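Local coordinates for protein bifunctional amylase/serine protease inhibitor (Zea mays, PDB 1BEA) that inhibits mammalian trypsin and specifically inhibits the clotting protease factor XIIa, and belongs to the cereal trypsin/alpha-amylase inhibitor family, at residues A[13-18]-A[75-80]; A[22-27]-A[92-97]; A[27-32]-A[81-86]; A[54-59]-A[104-109]; A[59-64]-A[115-120]. All coordinates share one frame; numbering follows the deposited sequence.

Contact 1 of 5, residues A[13-18]-A[75-80]; sequences PHNPLP and QLEGRL
Glu-77 and Asn-15 join two loops of the four-helix, disulfide-linked fold of the cereal trypsin/alpha-amylase inhibitors. Segment 13-18 leads into helix 18-29. Segment 75-80 belongs to the long connection between helices 56-65 and 88-95. The tight part centres on the bent side chain of Glu-77. The bend at chi2 (89°) brings Glu-77 CD to 3.3 Å from Asn-15 N. Asn-15 N donates to Glu-77 OE2 at 2.7 Å. The N-H meets the oxygen on its anti side, 29° out of the carboxylate plane, and the bond is bent to 131°. Behind the carboxylate, Glu-77 CG rests on Pro-16 CD at 4.0 Å, and the ring of Pro-16 packs in turn on Ile-62 of helix 56-65. An alanine in place of Glu-77 would probably leave Asn-15 N without its carboxylate acceptor and open a gap beside the ring of Pro-16.

The other side is loose and wetter. The placing of His-14 beside the carboxylate is doubtful. Asn-15 ND2 stays 4.1 Å from Gln-75 OE1, and the Gln-75 side chain is poorly ordered. A water fills in between the loops. The water oxygen lies 3.1 Å from Leu-76 O and 2.6 Å from Asn-15 OD1, hydrogen-bonded to both.

Contact 2 of 5, residues A[22-27]-A[92-97]; sequences WYVTSR and RGFAAT
The Phe-94 ring is covered on one face by Arg-27 CD and met at its edge by Tyr-23 CZ and Val-24 CA. This is helix-helix packing in the four-helix inhibitor fold, between helices 18-29 and 88-95. Phe-94 and Tyr-23 form a T-shaped pair, with planes at 83°. The edge of Phe-94 points at the face of Tyr-23, and CZ of Phe-94 lies 3.9 Å from CZ of Tyr-23. Arg-27 CD makes a CH-pi contact, 4.0 Å from the centroid of the Phe-94 ring. The arginine chain is extended, and the guanidinium and ring planes are 11° apart, with Phe-94 CD1 over one face of the guanidinium. Phe-94 CG is anti to the backbone N (chi1 174°), on a CB that already points toward helix 18-29.

Val-24 CG2 comes in obliquely and touches Phe-94 CD2 at 3.8 Å and Ala-95 CB at 4.0 Å. The hydroxyl of Tyr-23 bonds to Glu-103, and its side chain also touches Leu-40 of helix 37-49. At the end of 92-97, Phe-94 O takes two donors from one residue, Thr-97 N and Thr-97 OG1, each at 3.2 Å.

Contact 3 of 5, residues A[27-32]-A[81-86]; sequences RTCGIG and EDLPGC
Thr-28 is the first residue to touch the 81-86 loop, with its OG1 3.8 Å from Cys-86 SG. That hydroxyl is already engaged, hydrogen-bonded to Val-24 O one turn back in helix 18-29. Cys-29 comes next and carries the main link, a disulfide to Cys-86 with the two SG atoms 2.0 Å apart. The bridge has a negative chi3 of -68°, so it is left-handed. Cys-86 SG lies anti to its own backbone N (chi1 -175°), on a CB that points toward the helix end. The side chain of Cys-29 also touches Gln-91 of helix 88-95.

Gly-30 then leaves the helix with a positive phi of 81°. A CB there would be jammed against the carbonyl O of Cys-29. The chain turns, and Ile-31 points back at the loop. Its CD1 meets Leu-83 CD1 at 4.1 Å, and the same Leu-83 methyl lies 4.1 Å from Cys-29 SG. Leu-83 to Cys-86 form a type II beta turn, closed by a weak bond from Cys-86 N to Leu-83 O, with Leu-83 N also donating to Cys-86 O.

The contact lies near the surface, a few residues before the protease cleavage site at Arg-34 and Leu-35. Its noncovalent part is small. The disulfide therefore probably does most of the joining between the end of helix 18-29 and the loop.

Contact 4 of 5, residues A[54-59]-A[104-109]; sequences YCRCTA and CNLATI
Arg-56 NH1 donates to Ala-107 O at 2.9 Å, with an N-H...O angle of 148°. The donor lies in the carbonyl plane, and the oxygen lies close to the guanidinium plane. Leu-106 CD2 sits over one face of the same guanidinium, 4.1 Å from NH1 of Arg-56. Further along, Cys-57 SG packs against Thr-108 CG2 at 3.7 Å. At the other end, Tyr-54 CA lies 4.1 Å from Ile-109 CB. A water is held between the two segments by Cys-57 N and Ile-109 N, both of which donate to it, and it gives a weak bond to Tyr-54 O.

Outside this shell, Arg-56 is fixed by two more carbonyls, Ile-51 O on NE and Ala-49 O on NH2. The guanidinium thus ties the 104-109 segment and the 49-51 stretch to the start of helix 56-65, and its rotation is fixed by bonds to three carbonyls. An alanine here would probably leave the carbonyls of Ala-107, Ile-51 and Ala-49 without their shared donor, and free the 104-109 loop to shift. Thr-108 OG1 bonds to the carbonyls of Val-112 and Glu-114.

Disulfides set the frame, and Cys-104 is bonded to Cys-45. Cys-55, Arg-56 and Cys-57 form the Cys-X-Cys element typical of the prolamin superfamily; here its two cysteines, one residue apart, tie this region to Cys-6 near the N-terminus and Cys-115 near the C-terminus.

Contact 5 of 5, residues A[59-64]-A[115-120]; sequences ALSILM and CPWILG
Ile-118 presses into Ser-61 and Met-64 on one side of helix 56-65. The contact lays the C-terminal tail over this helix of the disulfide-linked four-helix fold. The tail belongs to the C-terminal propeptide, which is still partly present here, and disulfide-bonded Cys-115 begins the segment.

The side chain of Ile-118 branches at CB, which points toward the helix. One branch is CG2, which lies anti to the backbone N. Ile-118 CG2 meets Met-64 SD at 3.1 Å, a very close approach, and Met-64 CE at 3.7 Å. The other branch starts with Ile-118 CG1, which lies 4.4 Å from Leu-60 CB. At its tip, Ile-118 CD1 sits only 3.3 Å from Ser-61 CB, tighter than usual van der Waals contact. CD1 also lies over one face of the Trp-117 ring, toward the rim, so the methyl is held between the helix and the indole. These short distances suggest a crowded fit, though parts of the tail around Ile-118 are poorly ordered.

The neighbours widen the contact. Met-64 bends at chi3 (61°), which brings Met-64 CE to within 3.9 Å of Leu-119 CA. Met-64 also touches Arg-92 and Ala-95 of helix 88-95, so it packs on both the tail and that helix. Near Cys-115, Leu-60 CD1 approaches the sulfur. Beside Ile-118 the polar groups meet through water. Ser-61 OG donates to this water at 2.7 Å, and the water donates to Ile-118 O at 3.0 Å.

Contact 2 is the buried one, a helix-helix packing of aromatic and aliphatic groups. Contact 3 lies at the surface and relies on a covalent bridge. The two share helix 18-29 and Arg-27, and Thr-25 OG1 bonds to Ile-31 O between them. Contacts 4 and 5 both use helix 56-65 and are joined by the Cys-57 to Cys-115 disulfide. Contact 4 mixes an arginine-carbonyl bond with apolar packing, while contact 5 is mostly apolar. Contacts 1, 4 and 5 each hold a bridging water. Contact 1 is a partly buried loop pairing, linked to contact 5 by a probable hydrogen bond from Leu-80 N to Met-64 O. Contacts 3 and 4 lie on opposite sides of the chain's centre.

Contact 1 of 5, residues A[13-18]-A[75-80]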
# COMPACT_ATOMS: atom_id res chain seq x y z
N PRO A 13 10.58 -3.24 0.98
CA PRO A 13 11.09 -3.47 -0.38
C PRO A 13 11.05 -2.18 -1.16
O PRO A 13 10.32 -1.27 -0.82
CB PRO A 13 10.11 -4.48 -0.97
CG PRO A 13 9.48 -5.11 0.21
CD PRO A 13 9.41 -4.07 1.27
N HIS A 14 11.86 -2.09 -2.21
CA HIS A 14 11.82 -0.90 -3.00
C HIS A 14 10.52 -1.09 -3.76
O HIS A 14 10.11 -2.22 -3.96
CB HIS A 14 13.00 -0.85 -3.96
CG HIS A 14 14.10 0.06 -3.49
ND1 HIS A 14 15.32 -0.40 -3.06
CD2 HIS A 14 14.12 1.41 -3.31
CE1 HIS A 14 16.04 0.61 -2.61
NE2 HIS A 14 15.34 1.72 -2.76
N ASN A 15 9.85 0.00 -4.12
CA ASN A 15 8.59 -0.10 -4.85
C ASN A 15 7.77 -1.18 -4.17
O ASN A 15 7.56 -2.28 -4.68
CB ASN A 15 8.92 -0.41 -6.30
CG ASN A 15 9.42 0.84 -7.02
OD1 ASN A 15 8.83 1.93 -6.85
ND2 ASN A 15 10.50 0.71 -7.79
N PRO A 16 7.28 -0.86 -2.99
CA PRO A 16 6.50 -1.79 -2.21
C PRO A 16 5.05 -2.02 -2.59
O PRO A 16 4.40 -1.16 -3.17
CB PRO A 16 6.61 -1.21 -0.81
CG PRO A 16 6.59 0.24 -1.02
CD PRO A 16 7.39 0.45 -2.32
N LEU A 17 4.56 -3.19 -2.19
CA LEU A 17 3.18 -3.59 -2.37
C LEU A 17 2.66 -3.36 -3.80
O LEU A 17 1.57 -2.82 -3.99
CB LEU A 17 2.32 -2.84 -1.31
CG LEU A 17 2.83 -2.70 0.15
CD1 LEU A 17 1.85 -1.83 0.97
CD2 LEU A 17 2.95 -4.04 0.78
N PRO A 18 3.39 -3.87 -4.83
CA PRO A 18 3.02 -3.72 -6.25
C PRO A 18 1.62 -4.24 -6.49
O PRO A 18 0.90 -3.67 -7.30
CB PRO A 18 4.03 -4.59 -7.01
CG PRO A 18 5.13 -4.88 -6.08
CD PRO A 18 4.59 -4.72 -4.66
N GLN A 75 15.05 7.81 -6.82
CA GLN A 75 13.79 8.10 -7.50
C GLN A 75 12.64 7.93 -6.51
O GLN A 75 12.77 7.27 -5.48
CB GLN A 75 13.58 7.16 -8.68
CG GLN A 75 13.06 5.78 -8.25
CD GLN A 75 11.89 5.27 -9.10
OE1 GLN A 75 11.89 4.12 -9.53
NE2 GLN A 75 10.89 6.13 -9.33
N LEU A 76 11.51 8.51 -6.88
CA LEU A 76 10.28 8.47 -6.10
C LEU A 76 9.69 7.07 -6.06
O LEU A 76 9.36 6.49 -7.10
CB LEU A 76 9.26 9.44 -6.71
CG LEU A 76 7.84 9.70 -6.18
CD1 LEU A 76 6.89 8.61 -6.70
CD2 LEU A 76 7.87 9.80 -4.66
N GLU A 77 9.56 6.56 -4.84
CA GLU A 77 9.01 5.25 -4.54
C GLU A 77 7.51 5.40 -4.23
O GLU A 77 7.09 6.38 -3.58
CB GLU A 77 9.72 4.68 -3.30
CG GLU A 77 10.07 3.21 -3.33
CD GLU A 77 11.43 2.94 -3.95
OE1 GLU A 77 12.40 3.66 -3.66
OE2 GLU A 77 11.53 1.98 -4.74
N GLY A 78 6.73 4.45 -4.74
CA GLY A 78 5.30 4.41 -4.52
C GLY A 78 4.49 5.61 -4.94
O GLY A 78 4.79 6.29 -5.91
N ARG A 79 3.42 5.83 -4.19
CA ARG A 79 2.49 6.93 -4.42
C ARG A 79 1.44 6.61 -5.46
O ARG A 79 1.75 6.11 -6.55
CB ARG A 79 3.22 8.19 -4.85
CG ARG A 79 2.28 9.36 -4.99
CD ARG A 79 3.01 10.70 -4.97
NE ARG A 79 2.09 11.83 -5.20
CZ ARG A 79 1.79 12.77 -4.30
NH1 ARG A 79 2.34 12.76 -3.09
NH2 ARG A 79 0.92 13.73 -4.62
N LEU A 80 0.18 6.92 -5.11
CA LEU A 80 -0.94 6.69 -6.01
C LEU A 80 -1.18 8.02 -6.68
O LEU A 80 -1.39 9.02 -5.99
CB LEU A 80 -2.21 6.31 -5.25
CG LEU A 80 -2.16 5.21 -4.21
CD1 LEU A 80 -3.31 5.38 -3.20
CD2 LEU A 80 -2.25 3.87 -4.92
O HOH W 1 9.04 3.81 -8.70

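Contact 2 of 5, residues A[22-27]-A[92-97]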
# COMPACT_ATOMS: atom_id res chain seq x y z
N TRP A 22 -2.54 -2.31 -7.64
CA TRP A 22 -3.53 -2.85 -8.60
C TRP A 22 -4.83 -3.27 -7.98
O TRP A 22 -5.88 -3.19 -8.62
CB TRP A 22 -2.99 -4.09 -9.33
CG TRP A 22 -1.88 -3.79 -10.24
CD1 TRP A 22 -0.76 -4.53 -10.42
CD2 TRP A 22 -1.72 -2.61 -11.04
NE1 TRP A 22 0.10 -3.88 -11.27
CE2 TRP A 22 -0.46 -2.70 -11.66
CE3 TRP A 22 -2.52 -1.48 -11.28
CZ2 TRP A 22 0.02 -1.70 -12.52
CZ3 TRP A 22 -2.05 -0.50 -12.12
CH2 TRP A 22 -0.79 -0.61 -12.73
N TYR A 23 -4.76 -3.78 -6.76
CA TYR A 23 -5.97 -4.17 -6.05
C TYR A 23 -6.74 -2.85 -5.77
O TYR A 23 -7.94 -2.77 -5.94
CB TYR A 23 -5.59 -4.89 -4.76
CG TYR A 23 -6.75 -5.16 -3.83
CD1 TYR A 23 -8.01 -5.46 -4.33
CD2 TYR A 23 -6.58 -5.15 -2.45
CE1 TYR A 23 -9.08 -5.74 -3.49
CE2 TYR A 23 -7.65 -5.43 -1.59
CZ TYR A 23 -8.89 -5.73 -2.12
OH TYR A 23 -9.97 -6.00 -1.29
N VAL A 24 -6.03 -1.82 -5.37
CA VAL A 24 -6.63 -0.55 -5.09
C VAL A 24 -7.21 0.12 -6.32
O VAL A 24 -8.29 0.71 -6.23
CB VAL A 24 -5.62 0.42 -4.45
CG1 VAL A 24 -6.15 1.83 -4.49
CG2 VAL A 24 -5.37 0.01 -3.02
N THR A 25 -6.53 0.07 -7.47
CA THR A 25 -7.07 0.72 -8.67
C THR A 25 -8.23 -0.07 -9.30
O THR A 25 -9.09 0.48 -10.04
CB THR A 25 -5.99 0.93 -9.76
OG1 THR A 25 -5.39 -0.33 -10.10
CG2 THR A 25 -4.96 1.85 -9.28
N SER A 26 -8.25 -1.37 -9.01
CA SER A 26 -9.28 -2.22 -9.53
C SER A 26 -10.57 -1.68 -9.00
O SER A 26 -11.49 -1.36 -9.77
CB SER A 26 -9.08 -3.63 -9.04
OG SER A 26 -8.03 -4.23 -9.76
N ARG A 27 -10.61 -1.54 -7.68
CA ARG A 27 -11.79 -1.05 -6.96
C ARG A 27 -12.18 0.41 -7.15
O ARG A 27 -13.31 0.74 -7.47
CB ARG A 27 -11.65 -1.33 -5.47
CG ARG A 27 -12.85 -0.89 -4.68
CD ARG A 27 -13.01 -1.70 -3.42
NE ARG A 27 -14.21 -1.40 -2.61
CZ ARG A 27 -14.80 -0.21 -2.44
NH1 ARG A 27 -14.35 0.89 -3.04
NH2 ARG A 27 -15.85 -0.12 -1.64
N ARG A 92 -6.61 6.71 -2.36
CA ARG A 92 -6.02 6.86 -1.02
C ARG A 92 -6.93 6.37 0.10
O ARG A 92 -6.53 5.59 0.99
CB ARG A 92 -5.76 8.33 -0.75
CG ARG A 92 -4.37 8.80 -1.02
CD ARG A 92 -4.20 10.20 -0.47
NE ARG A 92 -3.23 10.28 0.63
CZ ARG A 92 -3.54 10.30 1.92
NH1 ARG A 92 -4.79 10.23 2.31
NH2 ARG A 92 -2.60 10.44 2.81
N GLY A 93 -8.16 6.87 0.08
CA GLY A 93 -9.12 6.47 1.08
C GLY A 93 -9.20 4.96 1.18
O GLY A 93 -9.11 4.39 2.25
N PHE A 94 -9.32 4.28 0.05
CA PHE A 94 -9.43 2.85 0.12
C PHE A 94 -8.14 2.15 0.50
O PHE A 94 -8.17 1.10 1.15
CB PHE A 94 -9.90 2.29 -1.20
CG PHE A 94 -9.89 0.79 -1.24
CD1 PHE A 94 -10.71 0.06 -0.37
CD2 PHE A 94 -9.01 0.10 -2.09
CE1 PHE A 94 -10.65 -1.33 -0.35
CE2 PHE A 94 -8.94 -1.28 -2.08
CZ PHE A 94 -9.76 -2.00 -1.21
N ALA A 95 -7.00 2.71 0.09
CA ALA A 95 -5.71 2.09 0.40
C ALA A 95 -5.43 2.09 1.89
O ALA A 95 -4.77 1.19 2.41
CB ALA A 95 -4.57 2.82 -0.32
N ALA A 96 -5.92 3.10 2.58
CA ALA A 96 -5.67 3.19 4.01
C ALA A 96 -6.33 2.06 4.83
O ALA A 96 -5.92 1.81 5.96
CB ALA A 96 -6.10 4.55 4.50
N THR A 97 -7.30 1.35 4.24
CA THR A 97 -8.03 0.26 4.93
C THR A 97 -7.44 -1.11 4.75
O THR A 97 -7.94 -2.10 5.28
CB THR A 97 -9.53 0.14 4.48
OG1 THR A 97 -9.62 -0.74 3.36
CG2 THR A 97 -10.08 1.48 4.07

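Contact 3 of 5, residues A[27-32]-A[81-86]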
# COMPACT_ATOMS: atom_id res chain seq x y z
N ARG A 27 -10.61 -1.54 -7.68
CA ARG A 27 -11.79 -1.05 -6.96
C ARG A 27 -12.18 0.41 -7.15
O ARG A 27 -13.31 0.74 -7.47
CB ARG A 27 -11.65 -1.33 -5.47
CG ARG A 27 -12.85 -0.89 -4.68
CD ARG A 27 -13.01 -1.70 -3.42
NE ARG A 27 -14.21 -1.40 -2.61
CZ ARG A 27 -14.80 -0.21 -2.44
NH1 ARG A 27 -14.35 0.89 -3.04
NH2 ARG A 27 -15.85 -0.12 -1.64
N THR A 28 -11.25 1.32 -6.96
CA THR A 28 -11.59 2.73 -7.09
C THR A 28 -11.63 3.24 -8.52
O THR A 28 -12.50 4.05 -8.86
CB THR A 28 -10.61 3.55 -6.29
OG1 THR A 28 -9.32 3.48 -6.92
CG2 THR A 28 -10.55 3.00 -4.86
N CYS A 29 -10.70 2.79 -9.34
CA CYS A 29 -10.68 3.24 -10.71
C CYS A 29 -11.29 2.28 -11.68
O CYS A 29 -11.57 2.69 -12.82
CB CYS A 29 -9.28 3.51 -11.19
SG CYS A 29 -8.32 4.54 -10.08
N GLY A 30 -11.48 1.01 -11.31
CA GLY A 30 -12.04 0.07 -12.28
C GLY A 30 -11.00 -0.48 -13.27
O GLY A 30 -11.34 -1.09 -14.27
N ILE A 31 -9.71 -0.27 -13.01
CA ILE A 31 -8.70 -0.82 -13.87
C ILE A 31 -7.65 -1.61 -13.09
O ILE A 31 -7.21 -1.22 -12.00
CB ILE A 31 -7.99 0.26 -14.73
CG1 ILE A 31 -7.11 1.09 -13.82
CG2 ILE A 31 -9.03 1.09 -15.59
CD1 ILE A 31 -5.69 0.66 -13.91
N GLY A 32 -7.26 -2.74 -13.65
CA GLY A 32 -6.27 -3.55 -12.97
C GLY A 32 -6.07 -4.80 -13.81
O GLY A 32 -6.55 -4.89 -14.95
N GLU A 81 -1.18 8.02 -8.00
CA GLU A 81 -1.43 9.23 -8.75
C GLU A 81 -2.76 9.16 -9.49
O GLU A 81 -3.44 8.15 -9.47
CB GLU A 81 -0.31 9.48 -9.74
CG GLU A 81 0.96 9.98 -9.08
CD GLU A 81 0.72 11.22 -8.22
OE1 GLU A 81 -0.37 11.36 -7.62
OE2 GLU A 81 1.64 12.06 -8.15
N ASP A 82 -3.11 10.25 -10.15
CA ASP A 82 -4.37 10.29 -10.86
C ASP A 82 -4.40 9.44 -12.09
O ASP A 82 -3.42 9.33 -12.81
CB ASP A 82 -4.69 11.73 -11.23
CG ASP A 82 -5.11 12.55 -10.05
OD1 ASP A 82 -4.22 13.15 -9.40
OD2 ASP A 82 -6.32 12.60 -9.76
N LEU A 83 -5.54 8.83 -12.33
CA LEU A 83 -5.73 8.00 -13.49
C LEU A 83 -6.93 8.66 -14.15
O LEU A 83 -7.78 9.23 -13.47
CB LEU A 83 -6.03 6.58 -13.07
CG LEU A 83 -4.74 5.87 -12.66
CD1 LEU A 83 -4.97 4.38 -12.47
CD2 LEU A 83 -3.68 6.09 -13.75
N PRO A 84 -7.00 8.62 -15.48
CA PRO A 84 -8.15 9.27 -16.11
C PRO A 84 -9.40 9.01 -15.30
O PRO A 84 -9.68 7.87 -14.97
CB PRO A 84 -8.20 8.62 -17.48
CG PRO A 84 -6.80 8.33 -17.78
CD PRO A 84 -6.12 7.98 -16.47
N GLY A 85 -10.13 10.07 -14.96
CA GLY A 85 -11.36 9.90 -14.20
C GLY A 85 -11.32 9.04 -12.94
O GLY A 85 -12.26 8.28 -12.68
N CYS A 86 -10.24 9.19 -12.17
CA CYS A 86 -10.04 8.46 -10.91
C CYS A 86 -8.97 9.20 -10.12
O CYS A 86 -7.79 8.83 -10.09
CB CYS A 86 -9.59 7.05 -11.17
SG CYS A 86 -9.49 6.15 -9.62

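Contact 4 of 5, residues A[54-59]-A[104-109]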
# COMPACT_ATOMS: atom_id res chain seq x y z
N TYR A 54 5.97 -3.97 12.48
CA TYR A 54 6.26 -2.56 12.82
C TYR A 54 6.34 -1.58 11.65
O TYR A 54 6.14 -0.37 11.84
CB TYR A 54 7.54 -2.43 13.68
CG TYR A 54 8.76 -3.16 13.15
CD1 TYR A 54 8.93 -4.54 13.40
CD2 TYR A 54 9.74 -2.48 12.42
CE1 TYR A 54 10.06 -5.22 12.92
CE2 TYR A 54 10.90 -3.16 11.92
CZ TYR A 54 11.05 -4.53 12.18
OH TYR A 54 12.17 -5.20 11.69
N CYS A 55 6.62 -2.09 10.45
CA CYS A 55 6.72 -1.26 9.24
C CYS A 55 5.49 -1.30 8.34
O CYS A 55 5.48 -0.62 7.33
CB CYS A 55 7.89 -1.71 8.36
SG CYS A 55 9.55 -1.53 9.08
N ARG A 56 4.45 -2.06 8.71
CA ARG A 56 3.31 -2.19 7.83
C ARG A 56 2.60 -0.89 7.49
O ARG A 56 2.31 -0.62 6.32
CB ARG A 56 2.38 -3.26 8.36
CG ARG A 56 2.85 -4.64 7.92
CD ARG A 56 2.28 -5.76 8.75
NE ARG A 56 2.97 -7.05 8.59
CZ ARG A 56 2.76 -8.10 9.38
NH1 ARG A 56 1.90 -8.00 10.37
NH2 ARG A 56 3.41 -9.24 9.21
N CYS A 57 2.36 -0.03 8.47
CA CYS A 57 1.67 1.24 8.18
C CYS A 57 2.53 2.17 7.31
O CYS A 57 2.05 2.93 6.48
CB CYS A 57 1.31 1.97 9.48
SG CYS A 57 0.06 1.17 10.56
N THR A 58 3.82 2.12 7.55
CA THR A 58 4.73 2.94 6.78
C THR A 58 4.70 2.47 5.32
O THR A 58 4.65 3.27 4.40
CB THR A 58 6.11 2.82 7.38
OG1 THR A 58 6.06 3.30 8.73
CG2 THR A 58 7.13 3.65 6.63
N ALA A 59 4.73 1.16 5.11
CA ALA A 59 4.69 0.63 3.76
C ALA A 59 3.42 1.20 3.09
O ALA A 59 3.49 1.74 2.00
CB ALA A 59 4.64 -0.83 3.83
N CYS A 104 -7.06 -7.00 4.86
CA CYS A 104 -6.07 -8.06 5.12
C CYS A 104 -5.99 -8.56 6.54
O CYS A 104 -5.46 -9.63 6.79
CB CYS A 104 -4.67 -7.59 4.69
SG CYS A 104 -4.43 -7.34 2.90
N ASN A 105 -6.52 -7.77 7.46
CA ASN A 105 -6.49 -8.10 8.89
C ASN A 105 -5.10 -8.46 9.39
O ASN A 105 -4.84 -9.57 9.87
CB ASN A 105 -7.43 -9.23 9.23
CG ASN A 105 -7.74 -9.25 10.69
OD1 ASN A 105 -8.27 -10.22 11.21
ND2 ASN A 105 -7.41 -8.17 11.38
N LEU A 106 -4.21 -7.48 9.32
CA LEU A 106 -2.84 -7.69 9.76
C LEU A 106 -2.46 -6.73 10.87
O LEU A 106 -2.74 -5.53 10.80
CB LEU A 106 -1.88 -7.51 8.59
CG LEU A 106 -1.90 -8.65 7.59
CD1 LEU A 106 -1.42 -8.16 6.24
CD2 LEU A 106 -1.04 -9.78 8.14
N ALA A 107 -1.80 -7.27 11.89
CA ALA A 107 -1.35 -6.49 13.03
C ALA A 107 -0.19 -5.54 12.65
O ALA A 107 0.64 -5.85 11.80
CB ALA A 107 -0.92 -7.45 14.18
N THR A 108 -0.14 -4.38 13.28
CA THR A 108 0.92 -3.44 13.02
C THR A 108 1.74 -3.22 14.29
O THR A 108 1.83 -4.08 15.17
CB THR A 108 0.33 -2.10 12.55
OG1 THR A 108 -0.44 -1.50 13.60
CG2 THR A 108 -0.55 -2.35 11.37
N ILE A 109 2.35 -2.05 14.38
CA ILE A 109 3.19 -1.73 15.52
C ILE A 109 2.41 -1.71 16.83
O ILE A 109 2.95 -1.97 17.89
CB ILE A 109 3.88 -0.38 15.29
CG1 ILE A 109 4.86 -0.10 16.41
CG2 ILE A 109 2.87 0.68 15.22
CD1 ILE A 109 5.91 0.86 15.99
O HOH W 2 2.94 -0.42 11.61

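Contact 5 of 5, residues A[59-64]-A[115-120]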
# COMPACT_ATOMS: atom_id res chain seq x y z
N ALA A 59 4.73 1.16 5.11
CA ALA A 59 4.69 0.63 3.76
C ALA A 59 3.42 1.20 3.09
O ALA A 59 3.49 1.74 2.00
CB ALA A 59 4.64 -0.83 3.83
N LEU A 60 2.28 1.07 3.77
CA LEU A 60 0.99 1.58 3.28
C LEU A 60 1.12 3.05 2.92
O LEU A 60 0.72 3.52 1.83
CB LEU A 60 -0.06 1.48 4.38
CG LEU A 60 -0.88 0.22 4.43
CD1 LEU A 60 -2.23 0.45 5.13
CD2 LEU A 60 -1.06 -0.23 3.01
N SER A 61 1.69 3.80 3.84
CA SER A 61 1.88 5.20 3.59
C SER A 61 2.78 5.47 2.35
O SER A 61 2.53 6.37 1.55
CB SER A 61 2.48 5.83 4.83
OG SER A 61 2.69 7.21 4.62
N ILE A 62 3.83 4.70 2.19
CA ILE A 62 4.68 4.94 1.03
C ILE A 62 3.85 4.65 -0.22
O ILE A 62 3.89 5.37 -1.19
CB ILE A 62 5.91 4.05 1.13
CG1 ILE A 62 6.83 4.66 2.20
CG2 ILE A 62 6.59 3.89 -0.26
CD1 ILE A 62 8.07 3.86 2.56
N LEU A 63 3.06 3.59 -0.17
CA LEU A 63 2.26 3.28 -1.31
C LEU A 63 1.25 4.38 -1.57
O LEU A 63 1.07 4.78 -2.72
CB LEU A 63 1.55 1.93 -1.12
CG LEU A 63 0.55 1.62 -2.24
CD1 LEU A 63 1.37 1.10 -3.46
CD2 LEU A 63 -0.56 0.61 -1.81
N MET A 64 0.62 4.93 -0.53
CA MET A 64 -0.39 5.95 -0.78
C MET A 64 0.21 7.26 -1.30
O MET A 64 -0.19 7.81 -2.35
CB MET A 64 -1.15 6.29 0.49
CG MET A 64 -2.09 5.23 1.00
SD MET A 64 -2.56 5.48 2.80
CE MET A 64 -3.38 7.12 2.74
N CYS A 115 -4.04 1.35 11.31
CA CYS A 115 -3.05 2.39 11.05
C CYS A 115 -3.71 3.74 11.22
O CYS A 115 -4.07 4.40 10.26
CB CYS A 115 -2.53 2.28 9.62
SG CYS A 115 -1.53 0.78 9.39
N PRO A 116 -3.85 4.17 12.46
CA PRO A 116 -4.48 5.43 12.89
C PRO A 116 -4.00 6.78 12.31
O PRO A 116 -4.76 7.76 12.27
CB PRO A 116 -4.37 5.39 14.43
CG PRO A 116 -3.32 4.33 14.73
CD PRO A 116 -3.35 3.36 13.59
N TRP A 117 -2.77 6.84 11.86
CA TRP A 117 -2.25 8.10 11.36
C TRP A 117 -2.13 8.14 9.85
O TRP A 117 -2.06 9.22 9.28
CB TRP A 117 -0.88 8.34 11.97
CG TRP A 117 0.12 7.31 11.51
CD1 TRP A 117 0.35 6.07 12.06
CD2 TRP A 117 1.02 7.44 10.40
NE1 TRP A 117 1.35 5.42 11.36
CE2 TRP A 117 1.78 6.23 10.34
CE3 TRP A 117 1.27 8.45 9.45
CZ2 TRP A 117 2.77 6.02 9.37
CZ3 TRP A 117 2.25 8.24 8.48
CH2 TRP A 117 2.99 7.03 8.45
N ILE A 118 -2.09 6.97 9.24
CA ILE A 118 -1.93 6.80 7.80
C ILE A 118 -2.69 7.79 6.95
O ILE A 118 -2.10 8.69 6.36
CB ILE A 118 -2.32 5.34 7.37
CG1 ILE A 118 -1.10 4.45 7.52
CG2 ILE A 118 -2.74 5.27 5.91
CD1 ILE A 118 0.16 5.15 7.14
N LEU A 119 -4.01 7.63 6.90
CA LEU A 119 -4.84 8.49 6.07
C LEU A 119 -4.79 9.97 6.42
O LEU A 119 -5.18 10.37 7.52
CB LEU A 119 -6.27 8.00 6.13
CG LEU A 119 -7.05 8.53 4.94
CD1 LEU A 119 -7.42 7.38 4.00
CD2 LEU A 119 -8.28 9.26 5.46
N GLY A 120 -4.32 10.79 5.49
CA GLY A 120 -4.24 12.21 5.76
C GLY A 120 -3.33 12.63 6.93
O GLY A 120 -2.65 11.76 7.53
O HOH W 3 0.24 8.33 4.49